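Local coordinates for oxidoreductase, zinc-binding dehydrogenase family (Myxococcus xanthus, PDB 5K1S), which is a zinc-containing medium-chain reductase that takes part in an alternative de novo route to isovaleryl coenzyme A, at residues Gly94-Met107 with Pro145-Trp158. Sequence-based numbering, arbitrary orientation.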
loop_
_atom_site.group_PDB
_atom_site.type_symbol
_atom_site.label_atom_id
_atom_site.label_comp_id
_atom_site.label_asym_id
_atom_site.label_seq_id
_atom_site.Cartn_x
_atom_site.Cartn_y
_atom_site.Cartn_z
ATOM N N GLY A 94 -28.194 -8.308 -21.711
ATOM C CA GLY A 94 -27.550 -9.513 -21.238
ATOM C C GLY A 94 -28.337 -10.320 -20.236
ATOM O O GLY A 94 -27.859 -11.366 -19.791
ATOM N N TRP A 95 -29.538 -9.877 -19.869
ATOM C CA TRP A 95 -30.315 -10.519 -18.818
ATOM C C TRP A 95 -31.717 -10.817 -19.319
ATOM O O TRP A 95 -32.390 -9.936 -19.863
ATOM C CB TRP A 95 -30.372 -9.637 -17.568
ATOM C CG TRP A 95 -29.039 -9.485 -16.915
ATOM C CD1 TRP A 95 -28.154 -8.462 -17.082
ATOM C CD2 TRP A 95 -28.430 -10.398 -15.996
ATOM N NE1 TRP A 95 -27.032 -8.677 -16.318
ATOM C CE2 TRP A 95 -27.177 -9.860 -15.643
ATOM C CE3 TRP A 95 -28.822 -11.616 -15.437
ATOM C CZ2 TRP A 95 -26.316 -10.498 -14.757
ATOM C CZ3 TRP A 95 -27.967 -12.247 -14.557
ATOM C CH2 TRP A 95 -26.729 -11.688 -14.225
ATOM N N LYS A 96 -32.145 -12.063 -19.135
ATOM C CA LYS A 96 -33.485 -12.504 -19.487
ATOM C C LYS A 96 -34.085 -13.244 -18.301
ATOM O O LYS A 96 -33.377 -13.672 -17.386
ATOM C CB LYS A 96 -33.472 -13.410 -20.727
ATOM C CG LYS A 96 -32.645 -14.676 -20.562
ATOM C CD LYS A 96 -32.711 -15.549 -21.807
ATOM C CE LYS A 96 -31.949 -16.854 -21.619
ATOM N NZ LYS A 96 -30.500 -16.630 -21.352
ATOM N N THR A 97 -35.408 -13.385 -18.321
ATOM C CA THR A 97 -36.087 -14.144 -17.280
ATOM C C THR A 97 -35.513 -15.553 -17.200
ATOM O O THR A 97 -35.189 -16.171 -18.217
ATOM C CB THR A 97 -37.590 -14.207 -17.554
ATOM O OG1 THR A 97 -37.823 -14.819 -18.831
ATOM C CG2 THR A 97 -38.197 -12.811 -17.535
ATOM N N GLY A 98 -35.383 -16.058 -15.975
ATOM C CA GLY A 98 -34.819 -17.367 -15.741
ATOM C C GLY A 98 -33.339 -17.377 -15.423
ATOM O O GLY A 98 -32.833 -18.404 -14.954
ATOM N N ASP A 99 -32.630 -16.277 -15.661
ATOM C CA ASP A 99 -31.207 -16.224 -15.362
ATOM C C ASP A 99 -30.972 -16.261 -13.855
ATOM O O ASP A 99 -31.818 -15.849 -13.057
ATOM C CB ASP A 99 -30.580 -14.963 -15.959
ATOM C CG ASP A 99 -30.547 -14.986 -17.478
ATOM O OD1 ASP A 99 -30.499 -16.090 -18.061
ATOM O OD2 ASP A 99 -30.565 -13.897 -18.089
ATOM N N ARG A 100 -29.800 -16.762 -13.472
ATOM C CA ARG A 100 -29.420 -16.934 -12.075
ATOM C C ARG A 100 -28.394 -15.867 -11.717
ATOM O O ARG A 100 -27.326 -15.799 -12.337
ATOM C CB ARG A 100 -28.853 -18.332 -11.839
ATOM C CG ARG A 100 -29.762 -19.455 -12.314
ATOM C CD ARG A 100 -29.010 -20.773 -12.412
ATOM N NE ARG A 100 -28.391 -21.146 -11.143
ATOM C CZ ARG A 100 -29.004 -21.820 -10.175
ATOM N NH1 ARG A 100 -30.266 -22.206 -10.318
ATOM N NH2 ARG A 100 -28.354 -22.111 -9.057
ATOM N N ALA A 101 -28.709 -15.045 -10.716
ATOM C CA ALA A 101 -27.900 -13.878 -10.396
ATOM C C ALA A 101 -27.581 -13.827 -8.908
ATOM O O ALA A 101 -28.246 -14.455 -8.080
ATOM C CB ALA A 101 -28.607 -12.582 -10.814
ATOM N N ALA A 102 -26.544 -13.056 -8.580
ATOM C CA ALA A 102 -26.161 -12.790 -7.200
ATOM C C ALA A 102 -25.697 -11.345 -7.100
ATOM O O ALA A 102 -24.902 -10.890 -7.926
ATOM C CB ALA A 102 -25.052 -13.737 -6.730
ATOM N N THR A 103 -26.188 -10.632 -6.091
ATOM C CA THR A 103 -25.925 -9.205 -5.968
ATOM C C THR A 103 -24.525 -8.942 -5.423
ATOM O O THR A 103 -23.990 -9.710 -4.618
ATOM C CB THR A 103 -26.953 -8.545 -5.049
ATOM O OG1 THR A 103 -26.921 -9.177 -3.763
ATOM C CG2 THR A 103 -28.357 -8.651 -5.635
ATOM N N LEU A 104 -23.935 -7.839 -5.877
ATOM C CA LEU A 104 -22.713 -7.318 -5.289
ATOM C C LEU A 104 -23.041 -6.625 -3.967
ATOM O O LEU A 104 -24.185 -6.616 -3.503
ATOM C CB LEU A 104 -22.024 -6.349 -6.249
ATOM C CG LEU A 104 -21.347 -6.926 -7.493
ATOM C CD1 LEU A 104 -20.949 -5.805 -8.434
ATOM C CD2 LEU A 104 -20.130 -7.745 -7.114
ATOM N N GLN A 105 -22.022 -6.032 -3.349
ATOM C CA GLN A 105 -22.247 -5.241 -2.146
ATOM C C GLN A 105 -22.736 -3.841 -2.499
ATOM O O GLN A 105 -23.738 -3.368 -1.949
ATOM C CB GLN A 105 -20.964 -5.173 -1.320
ATOM C CG GLN A 105 -20.482 -6.535 -0.823
ATOM C CD GLN A 105 -19.032 -6.825 -1.169
ATOM O OE1 GLN A 105 -18.395 -6.083 -1.913
ATOM N NE2 GLN A 105 -18.506 -7.916 -0.628
ATOM N N ARG A 106 -22.048 -3.171 -3.421
ATOM C CA ARG A 106 -22.357 -1.799 -3.794
ATOM C C ARG A 106 -22.376 -1.670 -5.311
ATOM O O ARG A 106 -21.891 -2.537 -6.041
ATOM C CB ARG A 106 -21.337 -0.817 -3.201
ATOM C CG ARG A 106 -19.908 -1.077 -3.656
ATOM C CD ARG A 106 -18.936 -0.055 -3.096
ATOM N NE ARG A 106 -19.129 1.276 -3.667
ATOM C CZ ARG A 106 -18.714 1.641 -4.876
ATOM N NH1 ARG A 106 -18.091 0.773 -5.661
ATOM N NH2 ARG A 106 -18.927 2.876 -5.308
ATOM N N MET A 107 -22.937 -0.558 -5.777
ATOM C CA MET A 107 -23.037 -0.281 -7.198
ATOM C C MET A 107 -21.794 0.458 -7.689
ATOM O O MET A 107 -20.866 0.752 -6.931
ATOM C CB MET A 107 -24.300 0.531 -7.493
ATOM C CG MET A 107 -25.586 -0.277 -7.460
ATOM S SD MET A 107 -25.558 -1.679 -8.593
ATOM C CE MET A 107 -25.309 -0.855 -10.165
ATOM N N PRO A 145 -30.064 -3.168 -10.396
ATOM C CA PRO A 145 -29.462 -2.750 -11.666
ATOM C C PRO A 145 -28.557 -3.851 -12.196
ATOM O O PRO A 145 -27.834 -4.500 -11.440
ATOM C CB PRO A 145 -28.669 -1.491 -11.291
ATOM C CG PRO A 145 -29.275 -1.013 -10.016
ATOM C CD PRO A 145 -29.740 -2.238 -9.301
ATOM N N VAL A 146 -28.612 -4.073 -13.511
ATOM C CA VAL A 146 -27.819 -5.153 -14.091
ATOM C C VAL A 146 -26.345 -4.970 -13.763
ATOM O O VAL A 146 -25.591 -5.948 -13.688
ATOM C CB VAL A 146 -28.058 -5.242 -15.613
ATOM C CG1 VAL A 146 -29.510 -5.615 -15.896
ATOM C CG2 VAL A 146 -27.688 -3.933 -16.301
ATOM N N GLY A 147 -25.911 -3.729 -13.543
ATOM C CA GLY A 147 -24.520 -3.461 -13.230
ATOM C C GLY A 147 -24.053 -4.016 -11.900
ATOM O O GLY A 147 -22.840 -4.074 -11.671
ATOM N N GLY A 148 -24.972 -4.426 -11.029
ATOM C CA GLY A 148 -24.599 -4.951 -9.730
ATOM C C GLY A 148 -24.916 -6.422 -9.539
ATOM O O GLY A 148 -25.082 -6.877 -8.402
ATOM N N LEU A 149 -24.990 -7.179 -10.632
ATOM C CA LEU A 149 -25.352 -8.590 -10.586
ATOM C C LEU A 149 -24.200 -9.453 -11.080
ATOM O O LEU A 149 -23.491 -9.084 -12.020
ATOM C CB LEU A 149 -26.599 -8.869 -11.438
ATOM C CG LEU A 149 -27.928 -8.291 -10.949
ATOM C CD1 LEU A 149 -29.044 -8.686 -11.903
ATOM C CD2 LEU A 149 -28.251 -8.753 -9.532
ATOM N N GLY A 150 -24.019 -10.601 -10.429
ATOM C CA GLY A 150 -23.100 -11.624 -10.889
ATOM C C GLY A 150 -23.863 -12.868 -11.292
ATOM O O GLY A 150 -24.984 -13.080 -10.822
ATOM N N ARG A 151 -23.280 -13.701 -12.149
ATOM C CA ARG A 151 -23.978 -14.847 -12.720
ATOM C C ARG A 151 -23.667 -16.109 -11.928
ATOM O O ARG A 151 -22.497 -16.450 -11.722
ATOM C CB ARG A 151 -23.595 -15.030 -14.188
ATOM C CG ARG A 151 -23.971 -13.836 -15.039
ATOM C CD ARG A 151 -23.849 -14.120 -16.517
ATOM N NE ARG A 151 -24.457 -13.054 -17.309
ATOM C CZ ARG A 151 -25.753 -12.977 -17.593
ATOM N NH1 ARG A 151 -26.596 -13.904 -17.157
ATOM N NH2 ARG A 151 -26.211 -11.965 -18.318
ATOM N N VAL A 152 -24.716 -16.801 -11.498
ATOM C CA VAL A 152 -24.586 -18.005 -10.684
ATOM C C VAL A 152 -24.628 -19.211 -11.620
ATOM O O VAL A 152 -25.645 -19.409 -12.304
ATOM C CB VAL A 152 -25.701 -18.092 -9.637
ATOM C CG1 VAL A 152 -25.541 -19.348 -8.785
ATOM C CG2 VAL A 152 -25.706 -16.843 -8.765
ATOM N N PRO A 153 -23.576 -20.028 -11.686
ATOM C CA PRO A 153 -23.650 -21.242 -12.506
ATOM C C PRO A 153 -24.805 -22.127 -12.066
ATOM O O PRO A 153 -25.152 -22.197 -10.884
ATOM C CB PRO A 153 -22.298 -21.921 -12.265
ATOM C CG PRO A 153 -21.393 -20.829 -11.812
ATOM C CD PRO A 153 -22.257 -19.876 -11.047
ATOM N N ALA A 154 -25.411 -22.808 -13.041
ATOM C CA ALA A 154 -26.535 -23.686 -12.739
ATOM C C ALA A 154 -26.153 -24.790 -11.766
ATOM O O ALA A 154 -27.030 -25.335 -11.087
ATOM C CB ALA A 154 -27.083 -24.295 -14.028
ATOM N N SER A 155 -24.868 -25.125 -11.675
ATOM C CA SER A 155 -24.402 -26.191 -10.801
ATOM C C SER A 155 -24.234 -25.748 -9.354
ATOM O O SER A 155 -23.863 -26.575 -8.513
ATOM C CB SER A 155 -23.070 -26.739 -11.320
ATOM O OG SER A 155 -22.585 -27.783 -10.492
ATOM N N LEU A 156 -24.501 -24.480 -9.039
ATOM C CA LEU A 156 -24.228 -23.940 -7.714
ATOM C C LEU A 156 -25.533 -23.722 -6.964
ATOM O O LEU A 156 -26.370 -22.931 -7.426
ATOM C CB LEU A 156 -23.454 -22.626 -7.829
ATOM C CG LEU A 156 -22.903 -22.021 -6.537
ATOM C CD1 LEU A 156 -21.914 -22.955 -5.863
ATOM C CD2 LEU A 156 -22.244 -20.685 -6.832
ATOM N N PRO A 157 -25.764 -24.375 -5.825
ATOM C CA PRO A 157 -27.001 -24.128 -5.077
ATOM C C PRO A 157 -27.066 -22.704 -4.547
ATOM O O PRO A 157 -26.058 -22.005 -4.418
ATOM C CB PRO A 157 -26.939 -25.146 -3.933
ATOM C CG PRO A 157 -25.498 -25.476 -3.793
ATOM C CD PRO A 157 -24.926 -25.397 -5.173
ATOM N N TRP A 158 -28.290 -22.281 -4.226
ATOM C CA TRP A 158 -28.520 -20.897 -3.822
ATOM C C TRP A 158 -27.781 -20.563 -2.531
ATOM O O TRP A 158 -27.137 -19.513 -2.427
ATOM C CB TRP A 158 -30.021 -20.642 -3.659
ATOM C CG TRP A 158 -30.796 -20.770 -4.933
ATOM C CD1 TRP A 158 -31.733 -21.719 -5.232
ATOM C CD2 TRP A 158 -30.703 -19.923 -6.084
ATOM N NE1 TRP A 158 -32.230 -21.511 -6.495
ATOM C CE2 TRP A 158 -31.613 -20.416 -7.041
ATOM C CE3 TRP A 158 -29.939 -18.795 -6.397
ATOM C CZ2 TRP A 158 -31.780 -19.822 -8.288
ATOM C CZ3 TRP A 158 -30.105 -18.206 -7.638
ATOM C CH2 TRP A 158 -31.018 -18.721 -8.568
HETATM O O HOH W 1 -24.873 -6.478 -16.956
#
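W95 precedes strand 100-103, and its indole is sandwiched between R151 and L149 of the antiparallel partner strand 149-151. Its CG stands anti to the carbonyl carbon (chi1 -67°), which turns the indole toward the second strand. Followed outward from CB, the ring first meets V146, whose CG1 lies 3.4 Å from CD1 of W95 and also nears CG. NE1 of W95 donates to a water 3.1 Å away, which returns a weak bond to the carbonyl of V146. CD2, CE2 and CE3 lie under the guanidinium nitrogens of R151, CZ3 of W95 has NH1 of R151 3.4 Å away, and CH2 meets CG of R151. CZ2 touches CB of L149, whose CD1 sits over the centre of the six-membered ring in a CH-pi contact. On the opposite face the R151 guanidinium lies nearly flat, planes 16° apart, with CZ of R151 3.6 Å from the centroid of the six-membered ring of W95 in a cation-pi stack. A leucine here would probably leave the R151 guanidinium without its flat bed and free to turn, and the bridging water without its N-H donor.

Beside the V152 end of the pairing, R100 bends at chi3 (57°) and lays its guanidinium over W158, CZ of R100 4.2 Å from the centroid of the W158 six-membered ring. Along the strands, N of G150 bonds to O of A102 at 2.7 Å.

Strand 100-103 runs between strands 80-88 and 149-151 in the GroES-like domain. A101 and L149 pack on L49 of strand 46-56, whereas A102 and L104 face helix 311-323.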